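Biliverdin reductase (Synechocystis sp., PDB 5B3T) is an NAD(P)H-dependent enzyme of the heme-degrading pathway that reduces the tetrapyrrole biliverdin, probably to bilirubin. Local coordinates at residues G258-V263 with G267-G272; H140-Q145 with T276-G281. All coordinates share one frame; numbering follows the deposited sequence.

From the N terminus the chain first builds the parallel Rossmann sheet, then helix 137-146, whose residues 140-145 meet their partner more than 130 positions later. Strands then build most of the mixed sheet before residues 258-263 and 267-272 pair across a three-residue gap, closing the short hairpin of contact 1. Contact 2 closes the long loop when residues 276-281 come back against the helix, so the hairpin lies wholly within its span. The two meet directly: strand 274-278 is the next sheet neighbour of strand 266-271, with Leu269 N 2.8 Å from Thr276 O, while Phe262 CE1 packs 3.4 Å from Ile143 CG1. Helix and sheet edge are thereby tied together.

Contact 1. Residues G258-V263 with G267-G272; sequences GTLIFV and GRLIQG
Thr259 and Ile270 exchange two backbone hydrogen bonds, Thr259 N to Ile270 O and Ile270 N to Thr259 O, each 2.9 Å. Ile261 and Arg268 form the second hydrogen-bonded pair; the bond from Ile261 N to Arg268 O is longer (3.2 Å), with the donor tilted 28° from the carbonyl plane. Ile261 O takes Arg268 N and a water that accepts from Arg268 NE at 2.7 Å in the guanidinium plane; NH1 of this arginine forms a salt bridge with Glu275. With axes at 163°, this is an antiparallel beta hairpin near the edge of the mixed sheet in the C-terminal alpha/beta domain. Among the apolar contacts, the Ile261 CD1 and Ile270 CD1 methyls are tightly packed at 3.5 Å. On the face carrying Leu260, Phe262 and Leu269, Leu260 CD2 meets Leu269 CD1 at 3.7 Å. Phe262 CG stands beside its backbone N (chi1 -68°), bringing CD2 within 3.5 Å of Gly267 CA; a beta carbon on Gly267 would clash with CE2. The ring also touches Val139, Ala142 and Ile143 of helix 137-146, and an alanine at Phe262 would probably open a gap between hairpin and helix.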
ATOM      1  N   GLY A 258      11.509  23.926  10.171  1.00 21.15           N
ATOM      2  CA  GLY A 258      12.187  22.723  10.615  1.00 21.35           C
ATOM      3  C   GLY A 258      12.272  21.688   9.516  1.00 20.65           C
ATOM      4  O   GLY A 258      11.664  21.813   8.448  1.00 18.68           O
ATOM      5  N   THR A 259      13.048  20.646   9.805  1.00 19.53           N
ATOM      6  CA  THR A 259      13.237  19.513   8.910  1.00 20.51           C
ATOM      7  C   THR A 259      12.887  18.221   9.635  1.00 19.28           C
ATOM      8  O   THR A 259      13.274  18.023  10.791  1.00 21.64           O
ATOM      9  CB  THR A 259      14.685  19.445   8.397  1.00 20.45           C
ATOM     10  OG1 THR A 259      14.915  20.508   7.464  1.00 20.81           O
ATOM     11  CG2 THR A 259      14.967  18.109   7.719  1.00 19.68           C
ATOM     12  N   LEU A 260      12.150  17.349   8.953  1.00 17.57           N
ATOM     13  CA  LEU A 260      11.885  15.995   9.418  1.00 18.82           C
ATOM     14  C   LEU A 260      12.729  15.021   8.607  1.00 20.14           C
ATOM     15  O   LEU A 260      12.683  15.034   7.373  1.00 18.16           O
ATOM     16  CB  LEU A 260      10.400  15.646   9.283  1.00 19.20           C
ATOM     17  CG  LEU A 260       9.400  16.477  10.090  1.00 20.75           C
ATOM     18  CD1 LEU A 260       7.972  16.156   9.671  1.00 19.39           C
ATOM     19  CD2 LEU A 260       9.590  16.226  11.577  1.00 18.69           C
ATOM     20  N   ILE A 261      13.503  14.187   9.296  1.00 17.74           N
ATOM     21  CA  ILE A 261      14.339  13.177   8.655  1.00 21.15           C
ATOM     22  C   ILE A 261      13.934  11.818   9.190  1.00 20.33           C
ATOM     23  O   ILE A 261      14.011  11.578  10.401  1.00 20.54           O
ATOM     24  CB  ILE A 261      15.832  13.403   8.912  1.00 22.53           C
ATOM     25  CG1 ILE A 261      16.214  14.854   8.693  1.00 24.37           C
ATOM     26  CG2 ILE A 261      16.667  12.503   8.013  1.00 22.62           C
ATOM     27  CD1 ILE A 261      17.624  15.092   9.060  1.00 36.01           C
ATOM     28  N   PHE A 262      13.539  10.923   8.292  1.00 17.70           N
ATOM     29  CA  PHE A 262      13.287   9.535   8.646  1.00 19.03           C
ATOM     30  C   PHE A 262      14.254   8.651   7.874  1.00 21.49           C
ATOM     31  O   PHE A 262      14.260   8.659   6.638  1.00 21.06           O
ATOM     32  CB  PHE A 262      11.832   9.149   8.376  1.00 19.24           C
ATOM     33  CG  PHE A 262      10.856   9.831   9.292  1.00 18.83           C
ATOM     34  CD1 PHE A 262      10.371  11.091   8.990  1.00 18.98           C
ATOM     35  CD2 PHE A 262      10.445   9.222  10.468  1.00 18.48           C
ATOM     36  CE1 PHE A 262       9.483  11.729   9.837  1.00 20.61           C
ATOM     37  CE2 PHE A 262       9.556   9.853  11.319  1.00 18.74           C
ATOM     38  CZ  PHE A 262       9.072  11.108  11.003  1.00 19.17           C
ATOM     39  N   VAL A 263      15.090   7.920   8.606  1.00 19.21           N
ATOM     40  CA  VAL A 263      15.984   6.914   8.049  1.00 21.54           C
ATOM     41  C   VAL A 263      15.434   5.565   8.481  1.00 22.19           C
ATOM     42  O   VAL A 263      15.526   5.197   9.659  1.00 20.94           O
ATOM     43  CB  VAL A 263      17.433   7.103   8.517  1.00 21.51           C
ATOM     44  CG1 VAL A 263      18.329   6.026   7.919  1.00 22.24           C
ATOM     45  CG2 VAL A 263      17.935   8.497   8.157  1.00 21.82           C
ATOM     46  N   GLY A 267      13.253   8.474  13.221  1.00 21.72           N
ATOM     47  CA  GLY A 267      12.903   9.839  12.875  1.00 22.90           C
ATOM     48  C   GLY A 267      13.435  10.909  13.807  1.00 25.04           C
ATOM     49  O   GLY A 267      13.517  10.707  15.021  1.00 24.12           O
ATOM     50  N   ARG A 268      13.770  12.071  13.250  1.00 24.11           N
ATOM     51  CA  ARG A 268      14.284  13.177  14.057  1.00 26.09           C
ATOM     52  C   ARG A 268      13.863  14.565  13.561  1.00 24.35           C
ATOM     53  O   ARG A 268      14.045  14.901  12.392  1.00 22.93           O
ATOM     54  CB  ARG A 268      15.810  13.099  14.152  1.00 28.23           C
ATOM     55  CG  ARG A 268      16.354  11.684  14.268  1.00 33.85           C
ATOM     56  CD  ARG A 268      17.864  11.658  14.100  1.00 38.55           C
ATOM     57  NE  ARG A 268      18.284  12.238  12.828  1.00 45.50           N
ATOM     58  CZ  ARG A 268      19.078  13.298  12.715  1.00 44.93           C
ATOM     59  NH1 ARG A 268      19.543  13.900  13.802  1.00 46.61           N
ATOM     60  NH2 ARG A 268      19.408  13.758  11.516  1.00 45.18           N
ATOM     61  N   LEU A 269      13.307  15.364  14.470  1.00 24.06           N
ATOM     62  CA  LEU A 269      12.875  16.721  14.173  1.00 24.31           C
ATOM     63  C   LEU A 269      14.048  17.660  14.410  1.00 27.25           C
ATOM     64  O   LEU A 269      14.698  17.593  15.459  1.00 27.18           O
ATOM     65  CB  LEU A 269      11.689  17.124  15.050  1.00 25.17           C
ATOM     66  CG  LEU A 269      11.295  18.602  15.017  1.00 25.89           C
ATOM     67  CD1 LEU A 269      10.841  19.028  13.630  1.00 23.09           C
ATOM     68  CD2 LEU A 269      10.227  18.897  16.051  1.00 25.65           C
ATOM     69  N   ILE A 270      14.330  18.519  13.434  1.00 25.97           N
ATOM     70  CA  ILE A 270      15.422  19.482  13.527  1.00 26.37           C
ATOM     71  C   ILE A 270      14.833  20.877  13.402  1.00 27.15           C
ATOM     72  O   ILE A 270      14.219  21.206  12.380  1.00 23.68           O
ATOM     73  CB  ILE A 270      16.494  19.246  12.453  1.00 26.41           C
ATOM     74  CG1 ILE A 270      16.894  17.773  12.405  1.00 30.03           C
ATOM     75  CG2 ILE A 270      17.712  20.110  12.726  1.00 29.95           C
ATOM     76  CD1 ILE A 270      18.085  17.510  11.524  1.00 33.29           C
ATOM     77  N   GLN A 271      15.018  21.693  14.438  1.00 28.56           N
ATOM     78  CA  GLN A 271      14.578  23.085  14.443  1.00 28.00           C
ATOM     79  C   GLN A 271      15.695  23.929  15.039  1.00 31.87           C
ATOM     80  O   GLN A 271      15.988  23.823  16.232  1.00 32.51           O
ATOM     81  CB  GLN A 271      13.282  23.257  15.237  1.00 28.64           C
ATOM     82  CG  GLN A 271      12.091  22.500  14.673  1.00 27.33           C
ATOM     83  CD  GLN A 271      10.809  22.793  15.426  1.00 28.05           C
ATOM     84  OE1 GLN A 271       9.804  23.178  14.832  1.00 29.79           O
ATOM     85  NE2 GLN A 271      10.839  22.614  16.740  1.00 29.25           N
ATOM     86  N   GLY A 272      16.315  24.764  14.218  1.00 30.06           N
ATOM     87  CA  GLY A 272      17.429  25.560  14.705  1.00 32.19           C
ATOM     88  C   GLY A 272      18.578  24.654  15.097  1.00 34.93           C
ATOM     89  O   GLY A 272      19.100  23.884  14.280  1.00 34.16           O
TER
HETATM   90  O   HOH W   1      16.790  10.620  11.351  1.00 26.68           O

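Contact 2. Residues H140-Q145 with T276-G281; sequences HQAIRQ and TEITVG
Ile278 meets Ala142 through one branch of its side chain. From CB, which points toward the helix, the chain divides. The CG2 methyl lies anti to the backbone N and ends 3.9 Å from Ala142 CB, a methyl-to-methyl contact at van der Waals range. The other branch, CG1, is anti to the carbonyl carbon (chi1 -66°) and makes no close contact with residues 140-145; an extended chi2 of 178° carries CD1 toward Leu260 and Phe262. At its tip CD1 lies against Leu260 CD2 and the Phe262 ring, so one isoleucine contacts the helix with one branch and strand 258-263, two strands over in the sheet, with the other.

Ala142 is the only helix residue to make close contacts with residues 276-281, and its single methyl is shared. Val280 CG2 reaches it at 4.1 Å from a direction well apart from that of Ile278 CG2, and Thr279 O lies at the same distance of 4.1 Å from Ala142 CB. The methyl thus faces the run Ile278 to Val280. No hydrogen bond crosses the contact, and the buried surface is small, 116 Å² in total. The Phe262 ring touches Ala142, Ile278 and Val280, adding an apolar partner from strand 258-263. Ala142 O accepts from Asn146 ND2, and Arg144 N bonds to His140 O at 3.0 Å.

The Val280 side chain is about 11 Å from that of Tyr23, a residue of the NADP(+) site, so the contact lies near but not in that site. A helix packed through an alanine against an outermost strand, 274-278, of the mixed sheet and the loop after it accords with the alpha/beta architecture of the C-terminal domain in the Gfo/Idh/MocA family.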
ATOM      1  N   HIS A 140       4.485   7.184   8.395  1.00 16.36           N
ATOM      2  CA  HIS A 140       3.508   8.123   7.848  1.00 16.65           C
ATOM      3  C   HIS A 140       2.743   8.840   8.952  1.00 18.13           C
ATOM      4  O   HIS A 140       2.520  10.055   8.874  1.00 17.41           O
ATOM      5  CB  HIS A 140       2.522   7.417   6.921  1.00 16.37           C
ATOM      6  CG  HIS A 140       1.386   8.294   6.493  1.00 17.03           C
ATOM      7  ND1 HIS A 140       1.515   9.251   5.509  1.00 15.88           N
ATOM      8  CD2 HIS A 140       0.114   8.393   6.949  1.00 18.48           C
ATOM      9  CE1 HIS A 140       0.365   9.884   5.361  1.00 17.09           C
ATOM     10  NE2 HIS A 140      -0.501   9.383   6.222  1.00 19.64           N
ATOM     11  N   GLN A 141       2.316   8.107   9.981  1.00 17.80           N
ATOM     12  CA  GLN A 141       1.607   8.747  11.082  1.00 19.95           C
ATOM     13  C   GLN A 141       2.526   9.676  11.864  1.00 19.96           C
ATOM     14  O   GLN A 141       2.093  10.733  12.336  1.00 20.66           O
ATOM     15  CB  GLN A 141       0.994   7.691  12.002  1.00 20.63           C
ATOM     16  CG  GLN A 141      -0.101   6.854  11.350  1.00 22.58           C
ATOM     17  CD  GLN A 141      -1.289   7.681  10.870  1.00 27.99           C
ATOM     18  OE1 GLN A 141      -1.486   8.823  11.290  1.00 26.78           O
ATOM     19  NE2 GLN A 141      -2.093   7.096   9.989  1.00 25.14           N
ATOM     20  N   ALA A 142       3.799   9.300  12.009  1.00 17.15           N
ATOM     21  CA  ALA A 142       4.757  10.179  12.672  1.00 20.59           C
ATOM     22  C   ALA A 142       4.954  11.473  11.888  1.00 20.10           C
ATOM     23  O   ALA A 142       5.077  12.552  12.479  1.00 20.92           O
ATOM     24  CB  ALA A 142       6.090   9.454  12.863  1.00 18.42           C
ATOM     25  N   ILE A 143       4.989  11.384  10.557  1.00 18.01           N
ATOM     26  CA  ILE A 143       5.083  12.587   9.731  1.00 19.44           C
ATOM     27  C   ILE A 143       3.846  13.456   9.921  1.00 20.62           C
ATOM     28  O   ILE A 143       3.942  14.673  10.118  1.00 21.08           O
ATOM     29  CB  ILE A 143       5.283  12.215   8.249  1.00 20.15           C
ATOM     30  CG1 ILE A 143       6.614  11.492   8.046  1.00 18.39           C
ATOM     31  CG2 ILE A 143       5.210  13.455   7.373  1.00 18.24           C
ATOM     32  CD1 ILE A 143       6.919  11.175   6.599  1.00 16.66           C
ATOM     33  N   ARG A 144       2.663  12.838   9.857  1.00 20.08           N
ATOM     34  CA  ARG A 144       1.418  13.574  10.065  1.00 23.11           C
ATOM     35  C   ARG A 144       1.413  14.287  11.410  1.00 22.50           C
ATOM     36  O   ARG A 144       1.015  15.454  11.503  1.00 23.36           O
ATOM     37  CB  ARG A 144       0.227  12.619   9.965  1.00 23.70           C
ATOM     38  CG  ARG A 144      -0.513  12.658   8.640  1.00 27.35           C
ATOM     39  CD  ARG A 144      -1.705  13.599   8.712  1.00 34.40           C
ATOM     40  NE  ARG A 144      -2.547  13.503   7.525  1.00 37.49           N
ATOM     41  CZ  ARG A 144      -2.445  14.301   6.467  1.00 32.66           C
ATOM     42  NH1 ARG A 144      -1.532  15.263   6.444  1.00 35.48           N
ATOM     43  NH2 ARG A 144      -3.255  14.137   5.432  1.00 28.82           N
ATOM     44  N   GLN A 145       1.865  13.604  12.464  1.00 22.59           N
ATOM     45  CA  GLN A 145       1.842  14.169  13.807  1.00 24.52           C
ATOM     46  C   GLN A 145       2.838  15.305  14.000  1.00 23.50           C
ATOM     47  O   GLN A 145       2.762  15.999  15.019  1.00 23.21           O
ATOM     48  CB  GLN A 145       2.116  13.073  14.837  1.00 24.09           C
ATOM     49  CG  GLN A 145       0.913  12.200  15.157  1.00 29.17           C
ATOM     50  CD  GLN A 145       1.294  10.947  15.921  1.00 35.08           C
ATOM     51  OE1 GLN A 145       2.277  10.932  16.663  1.00 42.11           O
ATOM     52  NE2 GLN A 145       0.511   9.887  15.749  1.00 33.94           N
ATOM     53  N   THR A 276      15.280  16.528  18.028  1.00 31.08           N
ATOM     54  CA  THR A 276      14.399  15.739  18.881  1.00 29.60           C
ATOM     55  C   THR A 276      14.126  14.382  18.245  1.00 30.12           C
ATOM     56  O   THR A 276      13.835  14.296  17.047  1.00 28.19           O
ATOM     57  CB  THR A 276      13.076  16.472  19.131  1.00 29.52           C
ATOM     58  OG1 THR A 276      13.338  17.824  19.527  1.00 32.04           O
ATOM     59  CG2 THR A 276      12.281  15.780  20.230  1.00 30.28           C
ATOM     60  N   GLU A 277      14.221  13.326  19.051  1.00 29.81           N
ATOM     61  CA  GLU A 277      13.797  12.012  18.595  1.00 30.80           C
ATOM     62  C   GLU A 277      12.291  12.009  18.369  1.00 28.36           C
ATOM     63  O   GLU A 277      11.538  12.669  19.089  1.00 27.33           O
ATOM     64  CB  GLU A 277      14.177  10.943  19.619  1.00 32.47           C
ATOM     65  CG  GLU A 277      14.698   9.649  19.009  1.00 37.35           C
ATOM     66  CD  GLU A 277      16.073   9.807  18.387  1.00 49.11           C
ATOM     67  OE1 GLU A 277      17.021  10.164  19.124  1.00 47.71           O
ATOM     68  OE2 GLU A 277      16.204   9.586  17.160  1.00 53.39           O
ATOM     69  N   ILE A 278      11.852  11.273  17.353  1.00 26.07           N
ATOM     70  CA  ILE A 278      10.437  11.147  17.026  1.00 23.89           C
ATOM     71  C   ILE A 278      10.011   9.711  17.293  1.00 24.35           C
ATOM     72  O   ILE A 278      10.612   8.768  16.764  1.00 23.74           O
ATOM     73  CB  ILE A 278      10.148  11.544  15.569  1.00 23.84           C
ATOM     74  CG1 ILE A 278      10.411  13.037  15.363  1.00 23.21           C
ATOM     75  CG2 ILE A 278       8.715  11.200  15.196  1.00 21.82           C
ATOM     76  CD1 ILE A 278      10.194  13.505  13.942  1.00 24.78           C
ATOM     77  N   THR A 279       8.979   9.548  18.118  1.00 22.95           N
ATOM     78  CA  THR A 279       8.443   8.224  18.408  1.00 23.18           C
ATOM     79  C   THR A 279       7.642   7.719  17.213  1.00 21.53           C
ATOM     80  O   THR A 279       6.675   8.360  16.787  1.00 22.18           O
ATOM     81  CB  THR A 279       7.569   8.272  19.658  1.00 23.97           C
ATOM     82  OG1 THR A 279       8.336   8.769  20.764  1.00 27.42           O
ATOM     83  CG2 THR A 279       7.044   6.883  19.995  1.00 23.29           C
ATOM     84  N   VAL A 280       8.046   6.576  16.667  1.00 20.69           N
ATOM     85  CA  VAL A 280       7.367   5.958  15.533  1.00 19.99           C
ATOM     86  C   VAL A 280       6.643   4.719  16.040  1.00 19.56           C
ATOM     87  O   VAL A 280       7.275   3.789  16.558  1.00 18.49           O
ATOM     88  CB  VAL A 280       8.347   5.605  14.407  1.00 20.97           C
ATOM     89  CG1 VAL A 280       7.608   4.932  13.261  1.00 19.54           C
ATOM     90  CG2 VAL A 280       9.068   6.858  13.925  1.00 19.90           C
ATOM     91  N   GLY A 281       5.317   4.707  15.890  1.00 19.80           N
ATOM     92  CA  GLY A 281       4.519   3.589  16.343  1.00 19.16           C
ATOM     93  C   GLY A 281       4.590   2.395  15.409  1.00 19.89           C
ATOM     94  O   GLY A 281       5.084   2.470  14.284  1.00 18.21           O
TER